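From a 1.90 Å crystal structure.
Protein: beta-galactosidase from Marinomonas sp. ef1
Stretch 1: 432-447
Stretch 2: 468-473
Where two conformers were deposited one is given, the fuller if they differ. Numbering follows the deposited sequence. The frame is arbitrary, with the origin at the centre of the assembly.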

# COMPACT_ATOMS: atom_id res chain seq x y z
N ALA A 432 4.07 -15.70 -20.39
CA ALA A 432 5.14 -14.99 -19.69
C ALA A 432 6.55 -15.42 -20.14
O ALA A 432 7.53 -14.77 -19.76
CB ALA A 432 4.99 -15.18 -18.18
N TYR A 433 6.67 -16.49 -20.92
CA TYR A 433 7.96 -16.98 -21.40
C TYR A 433 8.30 -16.40 -22.77
O TYR A 433 7.49 -16.47 -23.69
CB TYR A 433 7.97 -18.51 -21.50
CG TYR A 433 9.30 -19.07 -21.96
CD1 TYR A 433 9.67 -19.05 -23.31
CD2 TYR A 433 10.21 -19.60 -21.05
CE1 TYR A 433 10.90 -19.54 -23.73
CE2 TYR A 433 11.45 -20.10 -21.46
CZ TYR A 433 11.79 -20.07 -22.80
OH TYR A 433 13.02 -20.56 -23.21
N ARG A 434 9.52 -15.89 -22.91
CA ARG A 434 10.05 -15.42 -24.17
C ARG A 434 11.52 -15.83 -24.27
O ARG A 434 12.30 -15.53 -23.37
CB ARG A 434 9.91 -13.91 -24.22
CG ARG A 434 9.83 -13.34 -25.62
CD ARG A 434 8.41 -13.28 -26.15
NE ARG A 434 8.29 -12.22 -27.13
CZ ARG A 434 7.83 -11.00 -26.86
NH1 ARG A 434 7.77 -10.09 -27.82
NH2 ARG A 434 7.42 -10.69 -25.64
N TYR A 435 11.89 -16.52 -25.35
CA TYR A 435 13.27 -16.98 -25.54
C TYR A 435 14.27 -15.85 -25.37
O TYR A 435 15.23 -15.97 -24.61
CB TYR A 435 13.44 -17.59 -26.92
CG TYR A 435 14.85 -18.02 -27.29
CD1 TYR A 435 15.45 -19.12 -26.68
CD2 TYR A 435 15.59 -17.35 -28.27
CE1 TYR A 435 16.73 -19.54 -27.02
CE2 TYR A 435 16.87 -17.77 -28.63
CZ TYR A 435 17.43 -18.86 -28.01
OH TYR A 435 18.69 -19.30 -28.35
N PHE A 436 14.04 -14.75 -26.07
CA PHE A 436 14.94 -13.60 -25.99
C PHE A 436 15.08 -13.06 -24.56
O PHE A 436 16.20 -12.75 -24.12
CB PHE A 436 14.50 -12.48 -26.94
CG PHE A 436 15.53 -11.40 -27.10
CD1 PHE A 436 15.66 -10.39 -26.16
CD2 PHE A 436 16.40 -11.42 -28.18
CE1 PHE A 436 16.63 -9.42 -26.30
CE2 PHE A 436 17.38 -10.45 -28.32
CZ PHE A 436 17.48 -9.44 -27.39
N PHE A 437 13.96 -12.95 -23.85
CA PHE A 437 13.98 -12.44 -22.47
C PHE A 437 14.83 -13.36 -21.59
O PHE A 437 15.64 -12.90 -20.80
CB PHE A 437 12.57 -12.35 -21.86
CG PHE A 437 11.66 -11.32 -22.47
CD1 PHE A 437 11.93 -10.67 -23.69
CD2 PHE A 437 10.44 -11.05 -21.85
CE1 PHE A 437 11.03 -9.76 -24.22
CE2 PHE A 437 9.54 -10.14 -22.38
CZ PHE A 437 9.83 -9.49 -23.57
N TRP A 438 14.61 -14.67 -21.72
CA TRP A 438 15.34 -15.67 -20.93
C TRP A 438 16.85 -15.60 -21.22
O TRP A 438 17.64 -15.58 -20.28
CB TRP A 438 14.78 -17.07 -21.19
CG TRP A 438 15.53 -18.19 -20.51
CD1 TRP A 438 16.15 -19.23 -21.12
CD2 TRP A 438 15.73 -18.38 -19.10
NE1 TRP A 438 16.73 -20.05 -20.20
CE2 TRP A 438 16.49 -19.56 -18.94
CE3 TRP A 438 15.34 -17.66 -17.96
CZ2 TRP A 438 16.87 -20.05 -17.68
CZ3 TRP A 438 15.73 -18.14 -16.70
CH2 TRP A 438 16.49 -19.33 -16.57
N CYS A 439 17.22 -15.52 -22.50
CA CYS A 439 18.64 -15.37 -22.89
C CYS A 439 19.24 -14.10 -22.28
O CYS A 439 20.33 -14.13 -21.69
CB CYS A 439 18.80 -15.35 -24.41
SG CYS A 439 18.49 -16.91 -25.28
N TYR A 440 18.49 -13.00 -22.37
CA TYR A 440 18.91 -11.71 -21.84
C TYR A 440 19.10 -11.75 -20.32
O TYR A 440 20.06 -11.20 -19.81
CB TYR A 440 17.90 -10.62 -22.20
CG TYR A 440 18.38 -9.21 -21.95
CD1 TYR A 440 18.17 -8.58 -20.72
CD2 TYR A 440 19.03 -8.49 -22.95
CE1 TYR A 440 18.60 -7.29 -20.50
CE2 TYR A 440 19.46 -7.18 -22.73
CZ TYR A 440 19.24 -6.59 -21.50
OH TYR A 440 19.65 -5.30 -21.29
N ARG A 441 18.17 -12.40 -19.61
CA ARG A 441 18.27 -12.50 -18.14
C ARG A 441 19.38 -13.46 -17.66
O ARG A 441 19.98 -13.23 -16.61
CB ARG A 441 16.91 -12.86 -17.53
CG ARG A 441 15.83 -11.82 -17.76
CD ARG A 441 16.15 -10.47 -17.13
NE ARG A 441 15.18 -9.43 -17.48
CZ ARG A 441 15.31 -8.14 -17.17
NH1 ARG A 441 16.37 -7.70 -16.49
NH2 ARG A 441 14.38 -7.27 -17.54
N MET A 442 19.65 -14.51 -18.44
CA MET A 442 20.83 -15.36 -18.16
C MET A 442 22.11 -14.54 -18.38
O MET A 442 23.04 -14.61 -17.57
CB MET A 442 20.85 -16.62 -19.02
CG MET A 442 19.74 -17.62 -18.69
SD MET A 442 20.13 -19.31 -19.20
CE MET A 442 21.13 -19.85 -17.83
N TYR A 443 22.12 -13.73 -19.44
CA TYR A 443 23.25 -12.86 -19.76
C TYR A 443 23.47 -11.79 -18.68
O TYR A 443 24.61 -11.55 -18.28
CB TYR A 443 23.04 -12.22 -21.14
CG TYR A 443 24.16 -11.31 -21.60
CD1 TYR A 443 25.30 -11.83 -22.23
CD2 TYR A 443 24.08 -9.94 -21.43
CE1 TYR A 443 26.32 -11.00 -22.68
CE2 TYR A 443 25.09 -9.10 -21.87
CZ TYR A 443 26.20 -9.63 -22.49
OH TYR A 443 27.19 -8.77 -22.90
N GLU A 444 22.39 -11.17 -18.22
CA GLU A 444 22.45 -10.18 -17.13
C GLU A 444 23.11 -10.75 -15.87
O GLU A 444 23.94 -10.08 -15.26
CB GLU A 444 21.05 -9.66 -16.79
CG GLU A 444 20.99 -8.71 -15.61
CD GLU A 444 19.58 -8.22 -15.32
OE1 GLU A 444 19.40 -7.01 -15.09
OE2 GLU A 444 18.65 -9.06 -15.32
N ALA A 445 22.73 -11.97 -15.50
CA ALA A 445 23.34 -12.66 -14.35
C ALA A 445 24.85 -12.87 -14.53
O ALA A 445 25.63 -12.64 -13.60
CB ALA A 445 22.64 -14.00 -14.12
N MET A 446 25.27 -13.29 -15.72
CA MET A 446 26.70 -13.42 -16.06
C MET A 446 27.42 -12.09 -15.89
O MET A 446 28.52 -12.03 -15.31
CB MET A 446 26.90 -13.89 -17.50
CG MET A 446 26.46 -15.31 -17.80
SD MET A 446 26.59 -15.63 -19.57
CE MET A 446 26.12 -17.35 -19.58
N ARG A 447 26.80 -11.03 -16.40
CA ARG A 447 27.38 -9.69 -16.36
C ARG A 447 27.45 -9.10 -14.95
O ARG A 447 28.42 -8.40 -14.63
CB ARG A 447 26.60 -8.76 -17.29
CG ARG A 447 26.77 -9.10 -18.76
CD ARG A 447 27.82 -8.22 -19.40
NE ARG A 447 27.34 -6.84 -19.49
CZ ARG A 447 28.10 -5.77 -19.72
NH1 ARG A 447 29.42 -5.88 -19.88
NH2 ARG A 447 27.53 -4.57 -19.77
N LEU A 468 30.02 -23.06 -21.16
CA LEU A 468 29.10 -22.96 -22.28
C LEU A 468 27.67 -23.08 -21.76
O LEU A 468 27.35 -24.08 -21.11
CB LEU A 468 29.37 -24.09 -23.28
CG LEU A 468 28.43 -24.23 -24.49
CD1 LEU A 468 28.39 -22.95 -25.31
CD2 LEU A 468 28.86 -25.39 -25.37
N VAL A 469 26.84 -22.09 -22.07
CA VAL A 469 25.44 -22.07 -21.64
C VAL A 469 24.53 -22.05 -22.85
O VAL A 469 24.68 -21.19 -23.71
CB VAL A 469 25.16 -20.84 -20.75
CG1 VAL A 469 23.68 -20.82 -20.32
CG2 VAL A 469 26.07 -20.85 -19.53
N LEU A 470 23.60 -23.02 -22.92
CA LEU A 470 22.55 -23.06 -23.95
C LEU A 470 21.23 -22.71 -23.26
O LEU A 470 20.62 -23.58 -22.62
CB LEU A 470 22.44 -24.46 -24.60
CG LEU A 470 23.65 -25.26 -25.11
CD1 LEU A 470 23.23 -26.22 -26.23
CD2 LEU A 470 24.86 -24.46 -25.52
N PRO A 471 20.79 -21.44 -23.33
CA PRO A 471 19.62 -21.07 -22.53
C PRO A 471 18.37 -21.88 -22.82
O PRO A 471 17.64 -22.22 -21.89
CB PRO A 471 19.40 -19.60 -22.90
CG PRO A 471 20.77 -19.11 -23.22
CD PRO A 471 21.41 -20.26 -23.95
N ALA A 472 18.13 -22.17 -24.10
CA ALA A 472 16.94 -22.92 -24.55
C ALA A 472 17.12 -23.37 -26.00
O ALA A 472 16.49 -22.84 -26.91
CB ALA A 472 15.69 -22.08 -24.39
N GLN A 473 18.01 -24.33 -26.20
CA GLN A 473 18.38 -24.78 -27.54
C GLN A 473 17.34 -25.81 -27.98
O GLN A 473 17.56 -27.02 -27.89
CB GLN A 473 19.80 -25.35 -27.53
CG GLN A 473 20.41 -25.63 -28.90
CD GLN A 473 20.54 -24.40 -29.80
OE1 GLN A 473 20.70 -23.29 -29.30
NE2 GLN A 473 20.48 -24.58 -31.11
O HOH W 1 14.30 -21.89 -21.17
O HOH W 2 20.05 -21.55 -27.12

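A single direct hydrogen bond joins the two stretches, and it comes from a tryptophan indole: W438 NE1 donates to the backbone carbonyl P471 O at 2.9 Å, with an N-H...O angle of 142°. The oxygen lies at the ring edge, near its plane, where the indole N-H can reach it. The CA-to-CB bond of W438 points toward the other stretch, and with chi1 in t the ring packs beside the segment that follows strand 468-470, so one side chain supplies both a polar tie and an apolar surface, its CD1 lying 3.7 Å from P471 CB.

P471 is the most extensively covered residue. Its compact ring, which needs no polar partner, fits against the helix, with C439 SG 3.7 Å and M442 SD 3.8 Å from P471 CB. Farther along the helix, M442 CE meets V469 CG1 at 3.7 Å and M446 CE meets V469 CG2 at 3.5 Å; the long, unbranched methionines thus reach both methyls of the valine. Strand alternation turns L468 and L470 away.

At the other end, the small A472 fits among aromatic side chains: its CB lies 3.3 Å from Y433 OH and 3.8 Å from Y435 CD1. Water extends the polar links. Y435 OH donates to water 2 (O at 2.9 Å), which in turn donates to Q473 OE1, also 2.9 Å from the water O.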